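Local coordinates for UPF0147 protein MMP1188 (Methanococcus maripaludis S2, PDB 2QZG) that is of unknown function but folds as a four-helix protein of the archaeal UPF0147 family, at residues Asn42-Leu47 / Thr60-Leu65. Sequence-based numbering, arbitrary orientation.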
# COMPACT_ATOMS: atom_id res chain seq x y z
N ASN C 42 -18.05 2.56 4.17
CA ASN C 42 -18.72 2.27 2.91
C ASN C 42 -17.85 1.43 1.98
O ASN C 42 -18.32 0.46 1.36
CB ASN C 42 -19.14 3.58 2.25
CG ASN C 42 -20.24 4.29 3.03
OD1 ASN C 42 -20.89 3.70 3.90
ND2 ASN C 42 -20.45 5.57 2.74
N ALA C 43 -16.58 1.80 1.89
CA ALA C 43 -15.61 1.08 1.06
C ALA C 43 -15.40 -0.33 1.60
O ALA C 43 -15.38 -1.32 0.83
CB ALA C 43 -14.30 1.84 1.04
N LYS C 44 -15.28 -0.44 2.92
CA LYS C 44 -15.09 -1.72 3.58
C LYS C 44 -16.27 -2.68 3.34
O LYS C 44 -16.06 -3.86 3.06
CB LYS C 44 -14.82 -1.50 5.07
CG LYS C 44 -14.39 -2.75 5.80
CD LYS C 44 -14.25 -2.51 7.30
CE LYS C 44 -14.78 -3.71 8.05
NZ LYS C 44 -14.73 -3.62 9.54
N ASN C 45 -17.50 -2.17 3.45
CA ASN C 45 -18.67 -3.00 3.19
C ASN C 45 -18.85 -3.34 1.71
O ASN C 45 -19.38 -4.39 1.39
CB ASN C 45 -19.94 -2.34 3.74
CG ASN C 45 -19.94 -2.25 5.25
OD1 ASN C 45 -19.56 -3.19 5.94
ND2 ASN C 45 -20.37 -1.12 5.78
N ALA C 46 -18.42 -2.45 0.83
CA ALA C 46 -18.39 -2.72 -0.62
C ALA C 46 -17.59 -3.98 -0.96
O ALA C 46 -17.96 -4.73 -1.87
CB ALA C 46 -17.83 -1.51 -1.39
N LEU C 47 -16.51 -4.22 -0.22
CA LEU C 47 -15.65 -5.41 -0.42
C LEU C 47 -16.30 -6.73 -0.10
O LEU C 47 -15.84 -7.77 -0.55
CB LEU C 47 -14.37 -5.31 0.41
CG LEU C 47 -13.35 -4.27 0.00
CD1 LEU C 47 -12.20 -4.27 0.99
CD2 LEU C 47 -12.85 -4.56 -1.42
N THR C 60 -15.64 -0.50 -6.65
CA THR C 60 -16.67 0.19 -5.86
C THR C 60 -16.03 0.78 -4.59
O THR C 60 -16.32 1.92 -4.23
CB THR C 60 -17.80 -0.76 -5.49
OG1 THR C 60 -18.29 -1.38 -6.69
CG2 THR C 60 -18.95 -0.03 -4.75
N ALA C 61 -15.19 -0.01 -3.93
CA ALA C 61 -14.47 0.45 -2.74
C ALA C 61 -13.51 1.59 -3.09
O ALA C 61 -13.43 2.59 -2.37
CB ALA C 61 -13.74 -0.69 -2.12
N ILE C 62 -12.80 1.45 -4.21
CA ILE C 62 -11.90 2.50 -4.68
C ILE C 62 -12.70 3.76 -4.93
O ILE C 62 -12.26 4.85 -4.57
CB ILE C 62 -11.13 2.10 -5.96
CG1 ILE C 62 -10.07 1.04 -5.63
CG2 ILE C 62 -10.49 3.32 -6.61
CD1 ILE C 62 -9.48 0.35 -6.88
N GLN C 63 -13.87 3.60 -5.55
CA GLN C 63 -14.73 4.73 -5.91
C GLN C 63 -15.14 5.54 -4.69
O GLN C 63 -15.05 6.76 -4.72
CB GLN C 63 -15.97 4.25 -6.66
CG GLN C 63 -16.73 5.35 -7.36
CD GLN C 63 -16.30 5.54 -8.80
OE1 GLN C 63 -16.65 4.74 -9.68
NE2 GLN C 63 -15.57 6.63 -9.07
N TYR C 64 -15.60 4.86 -3.64
CA TYR C 64 -15.91 5.53 -2.36
C TYR C 64 -14.75 6.39 -1.87
O TYR C 64 -14.94 7.51 -1.43
CB TYR C 64 -16.28 4.52 -1.27
CG TYR C 64 -17.73 4.07 -1.31
CD1 TYR C 64 -18.77 4.97 -1.04
CD2 TYR C 64 -18.05 2.75 -1.62
CE1 TYR C 64 -20.12 4.55 -1.08
CE2 TYR C 64 -19.40 2.33 -1.66
CZ TYR C 64 -20.42 3.23 -1.39
OH TYR C 64 -21.74 2.81 -1.43
N LEU C 65 -13.54 5.84 -1.95
CA LEU C 65 -12.35 6.51 -1.44
C LEU C 65 -11.89 7.63 -2.35
O LEU C 65 -11.48 8.69 -1.87
CB LEU C 65 -11.22 5.48 -1.22
CG LEU C 65 -11.52 4.49 -0.10
CD1 LEU C 65 -10.47 3.38 -0.07
CD2 LEU C 65 -11.64 5.18 1.28
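A43 and A61 bring two nearly antiparallel helical segments together, with axes 8.0 Å apart at 174° and the two CA atoms only 4.0 Å from each other. Such closeness suits alanine, whose methyl fills the interface without holding the backbones apart: CB of A61 lies 3.4 Å from the carbonyl O of A43, while CB of A46, one turn on, rests 3.8 Å from CG2 of T60. The T60 methyl meets A46 because CG2 stands anti to the backbone N; OG1 hydrogen-bonds to the carbonyl O of V56, one turn back in its own helix, which leaves threonine an apolar branch for the contact.

Y64 closes one flank. With CG anti to the carbonyl carbon, its ring leans across to helix 34-46, where CB of N42 sits over the centre of one face, 3.6 Å from the centroid and 13° off the normal, a CH-pi contact. The amide of N42 is tilted 50° to the ring, and the A46 methyl lies at the ring edge. Asparagine and tyrosine suit this more exposed side. The other flank is buried and aliphatic: CD2 of L47 packs 4.0 Å from CB of A61, and CG of L65 meets CB of A43. Both leucines also reach helices 12-27 and 76-90, as befits apolar side chains facing the core. With no polar bond between the segments, their pairing rests on close fit and exclusion of water, and the small alanines permit the tight spacing.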